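Long-range contacts in esterase (PDB 4WY8), which hydrolyses carboxylic esters as a fungal carboxylesterase that probably works through the serine-based chemistry of the alpha/beta-hydrolase fold: residues D50-K56 / L68-L74; Q79-I84 / R110-A114; A36-D40 / L98-R102; L132-L136 / V172-A177. All coordinates share one frame; numbering follows the deposited sequence.

How the contacts relate
The chain first opens contact 3 at the end of helix 27-39. Contact 1 lies wholly inside the loop that contact 3 closes: it pairs strands 51-59 and 65-73 into a hairpin at one side of the sheet. Contact 2 opens at 79-84, before 98-102 closes contact 3, and closes at 110-114, so contacts 2 and 3 cross. Contact 2 closes the beta-alpha-beta unit of strand 83-87, helix 101-111 and strand 114-118. Both use helix 101-111, one at its start and the other at its end. Contacts 1 and 2 touch, and Arg-72 NH1 probably bonds to Gln-79 O. Contact 4 comes later, in series, and joins helices 130-143 and 165-179.

Contact 1 (D50-K56 / L68-L74); sequences DVYLEEK and LTITRPL
The Tyr-52 ring and the Arg-72 side chain lie side by side and point the same way. Arg-72 CG approaches the ring obliquely, 4.1 Å from CD2. The ring and guanidinium planes stand 86° apart, so the two groups do not stack. The guanidinium turns to other partners: the carbonyls of Gln-79, Thr-76 and Asn-152 accept from it. The other flat group is the Glu-55 carboxylate. Thr-69 OG1 donates to Glu-55 OE1 over 3.0 Å, on the syn side and 31° out of the carboxylate plane. The Glu-55 chain bends at CB-CG (chi2 -81°), which brings the carboxylate alongside Thr-69. Its other oxygen forms a salt bridge with Lys-97.

Leu-53, Thr-69 and Thr-71 lie on the same face as Glu-55, the one opposite Tyr-52 and Arg-72. Leu-53 CD1 rests against both threonine methyls, 3.7 Å from Thr-69 CG2 and 3.6 Å from Thr-71 CG2. At the open end of the pair, Leu-74 CD1 reaches Asp-50 CB at 3.6 Å, and a water links Asp-50 O to Leu-74 N.

Paired backbone bonds join Tyr-52 with Arg-72, Glu-54 with Ile-70 and Lys-56 with Leu-68. Strand 65-73 also bonds to strand 114-118, while strand 51-59 is outermost within the chain. This antiparallel hairpin is the usual start of the mixed alpha/beta-hydrolase sheet.

Contact 2 (Q79-I84 / R110-A114); sequences QVLPPI and RARAA
Pro-82 and Ile-84 grip Ala-114 through the backbone. Ala-114 N donates to Pro-82 O over 3.0 Å, and Ile-84 N donates to Ala-114 O over 2.9 Å. Pro-83 sits between these two bonds and pairs with Ala-114 as parallel strands do. It has no N-H to give, but this pair asks none of it. Its CA lies 3.5 Å from Ala-114 O in a CA-H...O contact.

Small apolar groups close round the bonds. Ala-113 CB lies against Pro-82 O and is 3.7 Å from Ile-84 CD1. Ile-84 CG1 lies anti to the carbonyl carbon (chi1 -59°), and its extended end carries CD1 on to the CB of Ala-111. Leu-81, just before Pro-82, adds its branches. Its CD2 is 3.9 Å from Arg-112 O, and its CB faces Ala-114 N.

Further out, water 3 spans the segments. It donates to Gln-79 OE1 at 2.7 Å and accepts from Arg-112 NE, also at 2.7 Å. It lies at the edge of the guanidinium, in its plane. Arg-112 bends at chi3 (62°) to bring this edge round. Arg-112, with positive phi, is the first residue to leave the helical conformation after helix 101-111, and the chain then enters strand 114-118, completing a beta-alpha-beta unit. On the outside, Trp-318 and Leu-314 of helix 301-322 touch Pro-82 and Ile-84.

The chemistry is split: direct backbone bonds fix the register, while the polar ends of Gln-79 and Arg-112 are bridged by a water, which can adjust more readily than a direct bond.

Contact 3 (A36-D40 / L98-R102); sequences ASIID and LTHRR
Ile-38 and Leu-98 meet because each turns a branch toward the other segment. Leu-98 swings its CG opposite the backbone N (chi1 -175°), which extends the side chain toward helix 27-39. Ile-38 places CG2 in the same relation to its own N, and CG1 beside that N (chi1 -55°). The two side chains slide past each other in opposite directions, with Ile-38 CG2 3.8 Å from Leu-98 CG.

The other branches find separate partners. Ile-38 CG1 runs across Thr-99 at about a right angle, 4.1 Å from its CG2. Leu-98 CD2 is met by CG1 of Ile-39, the next residue after Ile-38, at 3.8 Å. That pair too crosses at about a right angle. The two isoleucines therefore hold the fork of Leu-98 from different directions. On the far branch, Leu-98 CD1 lies over one face of the Arg-101 guanidinium, 3.7 Å above its plane and toward the rim. Arg-101 NH2 also comes within 4.0 Å of Ile-38 CG2.

Thr-99 and His-100, in the type I turn from Leu-98 to Arg-101, carry polar bonds of their own. Thr-99 OG1 and His-100 ND1 are hydrogen-bonded at 2.7 Å, and Ser-96 N gives Thr-99 OG1 a second bond. His-100 is the N-cap residue of helix 101-111. Its NE2 bonds to Asp-163, and its ring meets that of His-88.

Helix 27-39 thus packs on the turn that leads into helix 101-111. His-88 opens an HGGG sequence, and the arrangement is consistent with hormone-sensitive-lipase-type esterases, in which N-terminal helices belong to a cap and HGGG lines the oxyanion hole.

Contact 4 (L132-L136 / V172-A177); sequences LEECL and VVCIRA
Leu-132 and Val-173 pass each other in opposite directions, the leucine reaching out from helix 130-143 and the valine coming back from helix 165-179. Leu-132 CD1 lies 3.6 Å from Val-173 CG2. The same methyl meets Val-172 CG2 at 3.7 Å, where the two side chains cross at a slant. Leu-132 thus sets one branch against two neighbouring valines.

Val-173 CG2 is shared as well. It lies against helix 130-143, 3.8 Å from Cys-135 CB and close to the backbone N of Leu-136. It touches Leu-132, Cys-135 and Leu-136 together. Ile-185 also touches Val-173.

The two helix segments are inclined at 68° and their axes approach to 9.8 Å. In the alpha/beta-hydrolase fold, the helix after strand 159-163 carries the nucleophile elbow at its start. The sequence here fits, with Ser-164 the probable nucleophile just before helix 165-179. Cys-135 lies near this elbow but does not touch it. Helix 130-143 belongs to the connection that leads from strand 114-118 to strand 159-163.

Leu-136 and Arg-176 meet at about a right angle. Leu-136 CD2 presses on Arg-176 CG at 3.5 Å and also lies over one face of the guanidinium, 3.9 Å from NH1. Arg-176 bends at chi2 (70°), which curls its charged end back over the leucine. Phe-236 touches the arginine too. Leu-136 CD1 turns the other way, to Ala-177 CB at 4.2 Å. Glu-133 OE1 stays 5.0 Å from Arg-176 NH1, too far for a salt bridge, though the opposite charges may still attract.

Contact 1 (D50-K56 / L68-L74)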
loop_
_atom_site.group_PDB
_atom_site.type_symbol
_atom_site.label_atom_id
_atom_site.label_comp_id
_atom_site.label_asym_id
_atom_site.label_seq_id
_atom_site.Cartn_x
_atom_site.Cartn_y
_atom_site.Cartn_z
ATOM N N ASP A 50 -25.299 -0.411 -0.376
ATOM C CA ASP A 50 -26.361 -0.787 -1.292
ATOM C C ASP A 50 -25.836 -0.983 -2.709
ATOM O O ASP A 50 -25.100 -0.128 -3.233
ATOM C CB ASP A 50 -27.422 0.305 -1.310
ATOM C CG ASP A 50 -28.151 0.420 -0.002
ATOM O OD1 ASP A 50 -28.529 -0.629 0.569
ATOM O OD2 ASP A 50 -28.304 1.569 0.468
ATOM N N VAL A 51 -26.222 -2.086 -3.343
ATOM C CA VAL A 51 -25.771 -2.335 -4.701
ATOM C C VAL A 51 -26.923 -2.819 -5.539
ATOM O O VAL A 51 -27.883 -3.398 -5.034
ATOM C CB VAL A 51 -24.611 -3.391 -4.773
ATOM C CG1 VAL A 51 -23.370 -2.943 -3.957
ATOM C CG2 VAL A 51 -25.091 -4.767 -4.319
ATOM N N TYR A 52 -26.814 -2.581 -6.835
ATOM C CA TYR A 52 -27.675 -3.211 -7.811
ATOM C C TYR A 52 -27.079 -4.577 -8.136
ATOM O O TYR A 52 -25.959 -4.642 -8.644
ATOM C CB TYR A 52 -27.795 -2.334 -9.068
ATOM C CG TYR A 52 -28.673 -2.942 -10.134
ATOM C CD1 TYR A 52 -29.991 -2.540 -10.280
ATOM C CD2 TYR A 52 -28.198 -3.946 -10.965
ATOM C CE1 TYR A 52 -30.812 -3.116 -11.246
ATOM C CE2 TYR A 52 -29.012 -4.532 -11.926
ATOM C CZ TYR A 52 -30.313 -4.114 -12.059
ATOM O OH TYR A 52 -31.104 -4.700 -13.022
ATOM N N LEU A 53 -27.828 -5.659 -7.894
ATOM C CA LEU A 53 -27.298 -7.003 -8.117
ATOM C C LEU A 53 -28.076 -7.748 -9.195
ATOM O O LEU A 53 -29.300 -7.680 -9.255
ATOM C CB LEU A 53 -27.285 -7.807 -6.808
ATOM C CG LEU A 53 -26.708 -9.226 -6.916
ATOM C CD1 LEU A 53 -25.934 -9.613 -5.664
ATOM C CD2 LEU A 53 -27.821 -10.221 -7.116
ATOM N N GLU A 54 -27.339 -8.453 -10.047
ATOM C CA GLU A 54 -27.906 -9.230 -11.141
ATOM C C GLU A 54 -27.294 -10.615 -11.174
ATOM O O GLU A 54 -26.069 -10.755 -11.107
ATOM C CB GLU A 54 -27.668 -8.527 -12.491
ATOM C CG GLU A 54 -27.916 -9.432 -13.719
ATOM C CD GLU A 54 -27.689 -8.732 -15.073
ATOM O OE1 GLU A 54 -27.984 -9.353 -16.131
ATOM O OE2 GLU A 54 -27.165 -7.590 -15.083
ATOM N N GLU A 55 -28.126 -11.642 -11.312
ATOM C CA GLU A 55 -27.596 -12.996 -11.441
ATOM C C GLU A 55 -27.663 -13.335 -12.928
ATOM O O GLU A 55 -28.703 -13.185 -13.566
ATOM C CB GLU A 55 -28.368 -14.017 -10.583
ATOM C CG GLU A 55 -28.301 -13.781 -9.058
ATOM C CD GLU A 55 -27.009 -14.302 -8.411
ATOM O OE1 GLU A 55 -26.151 -14.840 -9.135
ATOM O OE2 GLU A 55 -26.842 -14.169 -7.171
ATOM N N LYS A 56 -26.529 -13.753 -13.478
ATOM C CA LYS A 56 -26.381 -13.961 -14.912
ATOM C C LYS A 56 -25.785 -15.314 -15.234
ATOM O O LYS A 56 -24.775 -15.700 -14.662
ATOM C CB LYS A 56 -25.506 -12.855 -15.521
ATOM C CG LYS A 56 -25.387 -12.946 -17.034
ATOM C CD LYS A 56 -26.227 -11.924 -17.762
ATOM C CE LYS A 56 -26.232 -12.248 -19.259
ATOM N NZ LYS A 56 -27.078 -11.302 -20.046
ATOM N N LEU A 68 -22.589 -16.261 -12.931
ATOM C CA LEU A 68 -22.007 -14.967 -12.608
ATOM C C LEU A 68 -22.927 -14.184 -11.684
ATOM O O LEU A 68 -24.149 -14.198 -11.867
ATOM C CB LEU A 68 -21.776 -14.151 -13.879
ATOM C CG LEU A 68 -21.022 -14.864 -15.005
ATOM C CD1 LEU A 68 -20.902 -13.926 -16.201
ATOM C CD2 LEU A 68 -19.658 -15.356 -14.566
ATOM N N THR A 69 -22.348 -13.537 -10.674
ATOM C CA THR A 69 -23.071 -12.563 -9.847
ATOM C C THR A 69 -22.473 -11.183 -10.122
ATOM O O THR A 69 -21.301 -10.942 -9.851
ATOM C CB THR A 69 -22.979 -12.924 -8.337
ATOM O OG1 THR A 69 -23.405 -14.276 -8.152
ATOM C CG2 THR A 69 -23.857 -12.045 -7.508
ATOM N N ILE A 70 -23.263 -10.282 -10.689
ATOM C CA ILE A 70 -22.765 -8.974 -11.069
ATOM C C ILE A 70 -23.318 -7.885 -10.171
ATOM O O ILE A 70 -24.537 -7.675 -10.115
ATOM C CB ILE A 70 -23.126 -8.650 -12.516
ATOM C CG1 ILE A 70 -22.732 -9.820 -13.419
ATOM C CG2 ILE A 70 -22.472 -7.333 -12.945
ATOM C CD1 ILE A 70 -23.221 -9.684 -14.833
ATOM N N THR A 71 -22.435 -7.158 -9.490
ATOM C CA THR A 71 -22.901 -6.070 -8.630
ATOM C C THR A 71 -22.435 -4.720 -9.181
ATOM O O THR A 71 -21.337 -4.621 -9.714
ATOM C CB THR A 71 -22.407 -6.260 -7.158
ATOM O OG1 THR A 71 -21.012 -6.537 -7.161
ATOM C CG2 THR A 71 -23.122 -7.434 -6.478
ATOM N N ARG A 72 -23.277 -3.690 -9.103
ATOM C CA ARG A 72 -22.843 -2.341 -9.484
ATOM C C ARG A 72 -23.435 -1.284 -8.556
ATOM O O ARG A 72 -24.415 -1.559 -7.875
ATOM C CB ARG A 72 -23.172 -2.052 -10.969
ATOM C CG ARG A 72 -24.370 -2.723 -11.525
ATOM C CD ARG A 72 -24.367 -2.772 -13.074
ATOM N NE ARG A 72 -24.413 -1.447 -13.681
ATOM C CZ ARG A 72 -23.771 -1.103 -14.795
ATOM N NH1 ARG A 72 -23.888 0.135 -15.269
ATOM N NH2 ARG A 72 -23.012 -1.992 -15.437
ATOM N N PRO A 73 -22.845 -0.070 -8.531
ATOM C CA PRO A 73 -23.440 0.947 -7.658
ATOM C C PRO A 73 -24.850 1.282 -8.136
ATOM O O PRO A 73 -25.140 1.083 -9.324
ATOM C CB PRO A 73 -22.507 2.160 -7.812
ATOM C CG PRO A 73 -21.253 1.642 -8.472
ATOM C CD PRO A 73 -21.693 0.455 -9.285
ATOM N N LEU A 74 -25.718 1.710 -7.224
ATOM C CA LEU A 74 -27.043 2.208 -7.587
ATOM C C LEU A 74 -26.889 3.461 -8.432
ATOM O O LEU A 74 -25.862 4.142 -8.353
ATOM C CB LEU A 74 -27.871 2.508 -6.332
ATOM C CG LEU A 74 -28.221 1.320 -5.435
ATOM C CD1 LEU A 74 -28.983 1.794 -4.225
ATOM C CD2 LEU A 74 -29.060 0.328 -6.211
HETATM O O HOH W 1 -24.549 1.992 -4.612
HETATM O O HOH W 2 -25.405 -16.668 -10.530
#

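Contact 2 (Q79-I84 / R110-A114)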
loop_
_atom_site.group_PDB
_atom_site.type_symbol
_atom_site.label_atom_id
_atom_site.label_comp_id
_atom_site.label_asym_id
_atom_site.label_seq_id
_atom_site.Cartn_x
_atom_site.Cartn_y
_atom_site.Cartn_z
ATOM N N GLN A 79 -24.974 3.839 -17.368
ATOM C CA GLN A 79 -23.543 4.127 -17.378
ATOM C C GLN A 79 -22.721 2.896 -17.721
ATOM O O GLN A 79 -23.008 1.792 -17.250
ATOM C CB GLN A 79 -23.087 4.640 -16.011
ATOM C CG GLN A 79 -23.472 6.067 -15.683
ATOM C CD GLN A 79 -22.928 6.492 -14.331
ATOM O OE1 GLN A 79 -21.738 6.301 -14.029
ATOM N NE2 GLN A 79 -23.806 7.030 -13.489
ATOM N N VAL A 80 -21.680 3.082 -18.520
ATOM C CA VAL A 80 -20.764 1.991 -18.819
ATOM C C VAL A 80 -19.646 2.005 -17.769
ATOM O O VAL A 80 -18.979 3.019 -17.591
ATOM C CB VAL A 80 -20.178 2.114 -20.239
ATOM C CG1 VAL A 80 -19.320 0.900 -20.572
ATOM C CG2 VAL A 80 -21.303 2.265 -21.259
ATOM N N LEU A 81 -19.452 0.891 -17.075
ATOM C CA LEU A 81 -18.506 0.837 -15.967
ATOM C C LEU A 81 -17.290 -0.049 -16.276
ATOM O O LEU A 81 -17.372 -0.952 -17.118
ATOM C CB LEU A 81 -19.208 0.307 -14.713
ATOM C CG LEU A 81 -20.453 1.089 -14.286
ATOM C CD1 LEU A 81 -21.116 0.411 -13.098
ATOM C CD2 LEU A 81 -20.107 2.559 -14.004
ATOM N N PRO A 82 -16.154 0.204 -15.594
ATOM C CA PRO A 82 -15.077 -0.791 -15.724
ATOM C C PRO A 82 -15.474 -2.122 -15.081
ATOM O O PRO A 82 -16.140 -2.155 -14.044
ATOM C CB PRO A 82 -13.883 -0.157 -14.992
ATOM C CG PRO A 82 -14.453 1.013 -14.181
ATOM C CD PRO A 82 -15.734 1.429 -14.881
ATOM N N PRO A 83 -15.100 -3.229 -15.724
ATOM C CA PRO A 83 -15.456 -4.514 -15.137
ATOM C C PRO A 83 -14.306 -5.090 -14.327
ATOM O O PRO A 83 -13.145 -5.037 -14.742
ATOM C CB PRO A 83 -15.775 -5.377 -16.361
ATOM C CG PRO A 83 -14.854 -4.842 -17.430
ATOM C CD PRO A 83 -14.589 -3.368 -17.101
ATOM N N ILE A 84 -14.631 -5.564 -13.136
ATOM C CA ILE A 84 -13.694 -6.285 -12.309
ATOM C C ILE A 84 -14.188 -7.707 -12.189
ATOM O O ILE A 84 -15.208 -7.957 -11.554
ATOM C CB ILE A 84 -13.592 -5.663 -10.907
ATOM C CG1 ILE A 84 -13.136 -4.210 -10.992
ATOM C CG2 ILE A 84 -12.654 -6.473 -9.992
ATOM C CD1 ILE A 84 -13.143 -3.507 -9.633
ATOM N N ARG A 110 -16.835 1.515 -3.877
ATOM C CA ARG A 110 -15.653 2.369 -3.771
ATOM C C ARG A 110 -15.009 2.568 -5.142
ATOM O O ARG A 110 -14.562 3.647 -5.456
ATOM C CB ARG A 110 -14.643 1.795 -2.785
ATOM C CG ARG A 110 -15.122 1.832 -1.335
ATOM C CD ARG A 110 -14.031 1.329 -0.402
ATOM N NE ARG A 110 -14.551 0.887 0.891
ATOM C CZ ARG A 110 -13.830 0.829 2.010
ATOM N NH1 ARG A 110 -12.551 1.206 2.001
ATOM N NH2 ARG A 110 -14.384 0.378 3.135
ATOM N N ALA A 111 -14.973 1.526 -5.960
ATOM C CA ALA A 111 -14.348 1.632 -7.274
ATOM C C ALA A 111 -15.334 2.162 -8.307
ATOM O O ALA A 111 -14.931 2.579 -9.390
ATOM C CB ALA A 111 -13.796 0.271 -7.721
ATOM N N ARG A 112 -16.619 2.162 -7.956
ATOM C CA ARG A 112 -17.688 2.490 -8.906
ATOM C C ARG A 112 -17.530 1.630 -10.149
ATOM O O ARG A 112 -17.397 2.133 -11.262
ATOM C CB ARG A 112 -17.691 3.990 -9.256
ATOM C CG ARG A 112 -18.162 4.856 -8.095
ATOM C CD ARG A 112 -18.444 6.312 -8.493
ATOM N NE ARG A 112 -19.520 6.410 -9.474
ATOM C CZ ARG A 112 -20.811 6.387 -9.156
ATOM N NH1 ARG A 112 -21.180 6.266 -7.886
ATOM N NH2 ARG A 112 -21.726 6.476 -10.103
ATOM N N ALA A 113 -17.514 0.324 -9.932
ATOM C CA ALA A 113 -17.240 -0.634 -10.986
ATOM C C ALA A 113 -18.326 -1.672 -10.991
ATOM O O ALA A 113 -19.100 -1.761 -10.028
ATOM C CB ALA A 113 -15.885 -1.287 -10.769
ATOM N N ALA A 114 -18.417 -2.436 -12.076
ATOM C CA ALA A 114 -19.214 -3.652 -12.070
ATOM C C ALA A 114 -18.318 -4.782 -11.610
ATOM O O ALA A 114 -17.333 -5.116 -12.281
ATOM C CB ALA A 114 -19.798 -3.961 -13.457
HETATM O O HOH W 3 -19.825 6.428 -12.172
#

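Contact 3 (A36-D40 / L98-R102)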
loop_
_atom_site.group_PDB
_atom_site.type_symbol
_atom_site.label_atom_id
_atom_site.label_comp_id
_atom_site.label_asym_id
_atom_site.label_seq_id
_atom_site.Cartn_x
_atom_site.Cartn_y
_atom_site.Cartn_z
ATOM N N ALA A 36 -23.711 -20.384 7.588
ATOM C CA ALA A 36 -24.390 -20.062 8.844
ATOM C C ALA A 36 -23.633 -19.005 9.634
ATOM O O ALA A 36 -24.240 -18.086 10.170
ATOM C CB ALA A 36 -24.577 -21.315 9.692
ATOM N N SER A 37 -22.311 -19.120 9.684
ATOM C CA SER A 37 -21.489 -18.156 10.402
ATOM C C SER A 37 -21.616 -16.761 9.796
ATOM O O SER A 37 -21.454 -15.762 10.491
ATOM C CB SER A 37 -20.023 -18.591 10.405
ATOM O OG SER A 37 -19.435 -18.404 9.121
ATOM N N ILE A 38 -21.856 -16.673 8.491
ATOM C CA ILE A 38 -22.131 -15.343 7.952
ATOM C C ILE A 38 -23.560 -14.852 8.301
ATOM O O ILE A 38 -23.748 -13.739 8.813
ATOM C CB ILE A 38 -21.945 -15.288 6.418
ATOM C CG1 ILE A 38 -20.541 -15.764 6.010
ATOM C CG2 ILE A 38 -22.194 -13.881 5.929
ATOM C CD1 ILE A 38 -19.408 -14.851 6.501
ATOM N N ILE A 39 -24.563 -15.678 8.029
ATOM C CA ILE A 39 -25.956 -15.258 8.232
ATOM C C ILE A 39 -26.248 -14.931 9.707
ATOM O O ILE A 39 -26.990 -13.995 10.007
ATOM C CB ILE A 39 -26.950 -16.331 7.734
ATOM C CG1 ILE A 39 -26.741 -16.588 6.240
ATOM C CG2 ILE A 39 -28.383 -15.887 7.981
ATOM C CD1 ILE A 39 -27.329 -17.895 5.752
ATOM N N ASP A 40 -25.643 -15.695 10.612
ATOM C CA ASP A 40 -25.843 -15.531 12.053
ATOM C C ASP A 40 -24.950 -14.474 12.715
ATOM O O ASP A 40 -25.056 -14.244 13.918
ATOM C CB ASP A 40 -25.619 -16.866 12.767
ATOM C CG ASP A 40 -26.552 -17.948 12.273
ATOM O OD1 ASP A 40 -27.697 -17.611 11.893
ATOM O OD2 ASP A 40 -26.132 -19.129 12.261
ATOM N N LEU A 98 -21.639 -15.094 -0.527
ATOM C CA LEU A 98 -22.043 -14.677 0.815
ATOM C C LEU A 98 -20.813 -14.383 1.683
ATOM O O LEU A 98 -20.747 -13.345 2.355
ATOM C CB LEU A 98 -22.933 -15.764 1.459
ATOM C CG LEU A 98 -23.585 -15.535 2.829
ATOM C CD1 LEU A 98 -24.507 -14.298 2.860
ATOM C CD2 LEU A 98 -24.329 -16.804 3.317
ATOM N N THR A 99 -19.820 -15.266 1.661
ATOM C CA THR A 99 -18.632 -15.010 2.465
ATOM C C THR A 99 -17.915 -13.752 1.989
ATOM O O THR A 99 -17.296 -13.024 2.788
ATOM C CB THR A 99 -17.650 -16.176 2.434
ATOM O OG1 THR A 99 -17.222 -16.429 1.091
ATOM C CG2 THR A 99 -18.317 -17.425 2.989
ATOM N N HIS A 100 -18.018 -13.462 0.697
ATOM C CA HIS A 100 -17.273 -12.326 0.154
ATOM C C HIS A 100 -18.176 -11.156 -0.155
ATOM O O HIS A 100 -17.760 -10.202 -0.824
ATOM C CB HIS A 100 -16.498 -12.737 -1.098
ATOM C CG HIS A 100 -15.343 -13.643 -0.808
ATOM N ND1 HIS A 100 -15.503 -14.927 -0.333
ATOM C CD2 HIS A 100 -14.004 -13.426 -0.880
ATOM C CE1 HIS A 100 -14.310 -15.475 -0.142
ATOM N NE2 HIS A 100 -13.385 -14.585 -0.463
ATOM N N ARG A 101 -19.416 -11.238 0.323
ATOM C CA ARG A 101 -20.380 -10.174 0.096
ATOM C C ARG A 101 -19.850 -8.831 0.582
ATOM O O ARG A 101 -19.978 -7.811 -0.098
ATOM C CB ARG A 101 -21.707 -10.484 0.796
ATOM C CG ARG A 101 -22.687 -9.310 0.723
ATOM C CD ARG A 101 -24.010 -9.650 1.390
ATOM N NE ARG A 101 -23.818 -9.929 2.806
ATOM C CZ ARG A 101 -24.726 -10.502 3.587
ATOM N NH1 ARG A 101 -25.893 -10.866 3.087
ATOM N NH2 ARG A 101 -24.459 -10.704 4.865
ATOM N N ARG A 102 -19.290 -8.812 1.781
ATOM C CA ARG A 102 -18.808 -7.552 2.340
ATOM C C ARG A 102 -17.732 -6.936 1.423
ATOM O O ARG A 102 -17.838 -5.786 0.967
ATOM C CB ARG A 102 -18.275 -7.803 3.762
ATOM C CG ARG A 102 -17.536 -6.622 4.396
ATOM C CD ARG A 102 -18.464 -5.519 4.826
ATOM N NE ARG A 102 -19.384 -6.014 5.857
ATOM C CZ ARG A 102 -20.262 -5.259 6.512
ATOM N NH1 ARG A 102 -20.346 -3.959 6.269
ATOM N NH2 ARG A 102 -21.044 -5.806 7.422
#

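Contact 4 (L132-L136 / V172-A177)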
loop_
_atom_site.group_PDB
_atom_site.type_symbol
_atom_site.label_atom_id
_atom_site.label_comp_id
_atom_site.label_asym_id
_atom_site.label_seq_id
_atom_site.Cartn_x
_atom_site.Cartn_y
_atom_site.Cartn_z
ATOM N N LEU A 132 -10.442 -23.222 -13.026
ATOM C CA LEU A 132 -9.600 -22.347 -13.842
ATOM C C LEU A 132 -10.194 -22.078 -15.226
ATOM O O LEU A 132 -10.268 -20.935 -15.699
ATOM C CB LEU A 132 -8.221 -22.985 -13.985
ATOM C CG LEU A 132 -7.282 -22.411 -15.041
ATOM C CD1 LEU A 132 -7.143 -20.903 -14.864
ATOM C CD2 LEU A 132 -5.923 -23.072 -14.938
ATOM N N GLU A 133 -10.659 -23.147 -15.852
ATOM C CA GLU A 133 -11.281 -23.070 -17.159
ATOM C C GLU A 133 -12.609 -22.316 -17.110
ATOM O O GLU A 133 -12.934 -21.555 -18.043
ATOM C CB GLU A 133 -11.435 -24.486 -17.698
ATOM C CG GLU A 133 -10.065 -25.076 -18.042
ATOM C CD GLU A 133 -10.124 -26.543 -18.419
ATOM O OE1 GLU A 133 -9.038 -27.151 -18.606
ATOM O OE2 GLU A 133 -11.250 -27.077 -18.553
ATOM N N GLU A 134 -13.381 -22.508 -16.039
ATOM C CA GLU A 134 -14.584 -21.687 -15.874
ATOM C C GLU A 134 -14.236 -20.191 -15.788
ATOM O O GLU A 134 -14.907 -19.349 -16.406
ATOM C CB GLU A 134 -15.376 -22.106 -14.632
ATOM C CG GLU A 134 -16.073 -23.468 -14.776
ATOM C CD GLU A 134 -16.573 -24.045 -13.450
ATOM O OE1 GLU A 134 -16.176 -23.538 -12.372
ATOM O OE2 GLU A 134 -17.367 -25.014 -13.483
ATOM N N CYS A 135 -13.186 -19.861 -15.031
ATOM C CA CYS A 135 -12.824 -18.459 -14.811
ATOM C C CYS A 135 -12.315 -17.791 -16.086
ATOM O O CYS A 135 -12.668 -16.627 -16.399
ATOM C CB CYS A 135 -11.770 -18.339 -13.695
ATOM S SG CYS A 135 -12.398 -18.846 -12.047
ATOM N N LEU A 136 -11.488 -18.533 -16.817
ATOM C CA LEU A 136 -10.981 -18.068 -18.093
ATOM C C LEU A 136 -12.148 -17.857 -19.031
ATOM O O LEU A 136 -12.264 -16.807 -19.654
ATOM C CB LEU A 136 -9.977 -19.071 -18.673
ATOM C CG LEU A 136 -9.466 -18.745 -20.076
ATOM C CD1 LEU A 136 -8.582 -17.469 -20.138
ATOM C CD2 LEU A 136 -8.702 -19.950 -20.608
ATOM N N VAL A 172 -3.106 -17.351 -12.643
ATOM C CA VAL A 172 -3.004 -18.381 -13.679
ATOM C C VAL A 172 -3.974 -18.137 -14.849
ATOM O O VAL A 172 -3.695 -18.535 -15.972
ATOM C CB VAL A 172 -3.202 -19.791 -13.086
ATOM C CG1 VAL A 172 -2.098 -20.075 -12.097
ATOM C CG2 VAL A 172 -4.588 -19.939 -12.410
ATOM N N VAL A 173 -5.110 -17.486 -14.595
ATOM C CA VAL A 173 -5.959 -17.053 -15.696
ATOM C C VAL A 173 -5.175 -16.043 -16.552
ATOM O O VAL A 173 -5.263 -16.073 -17.780
ATOM C CB VAL A 173 -7.281 -16.432 -15.214
ATOM C CG1 VAL A 173 -7.842 -15.470 -16.259
ATOM C CG2 VAL A 173 -8.285 -17.517 -14.899
ATOM N N CYS A 174 -4.388 -15.171 -15.917
ATOM C CA CYS A 174 -3.541 -14.271 -16.717
ATOM C C CYS A 174 -2.516 -15.031 -17.579
ATOM O O CYS A 174 -2.439 -14.794 -18.810
ATOM C CB CYS A 174 -2.814 -13.264 -15.823
ATOM S SG CYS A 174 -3.928 -11.978 -15.207
ATOM N N ILE A 175 -1.757 -15.952 -16.965
ATOM C CA ILE A 175 -0.785 -16.737 -17.756
ATOM C C ILE A 175 -1.475 -17.486 -18.916
ATOM O O ILE A 175 -0.983 -17.538 -20.064
ATOM C CB ILE A 175 -0.051 -17.757 -16.899
ATOM C CG1 ILE A 175 0.639 -17.061 -15.725
ATOM C CG2 ILE A 175 0.936 -18.580 -17.750
ATOM C CD1 ILE A 175 1.128 -18.039 -14.652
ATOM N N ARG A 176 -2.627 -18.066 -18.611
ATOM C CA ARG A 176 -3.379 -18.806 -19.606
ATOM C C ARG A 176 -3.871 -17.937 -20.770
ATOM O O ARG A 176 -3.739 -18.328 -21.926
ATOM C CB ARG A 176 -4.565 -19.507 -18.955
ATOM C CG ARG A 176 -5.269 -20.389 -19.934
ATOM C CD ARG A 176 -4.398 -21.601 -20.263
ATOM N NE ARG A 176 -4.811 -22.202 -21.521
ATOM C CZ ARG A 176 -5.878 -22.975 -21.670
ATOM N NH1 ARG A 176 -6.650 -23.260 -20.629
ATOM N NH2 ARG A 176 -6.165 -23.463 -22.866
ATOM N N ALA A 177 -4.420 -16.762 -20.473
ATOM C CA ALA A 177 -4.865 -15.870 -21.529
ATOM C C ALA A 177 -3.666 -15.441 -22.384
ATOM O O ALA A 177 -3.781 -15.288 -23.595
ATOM C CB ALA A 177 -5.581 -14.636 -20.945
#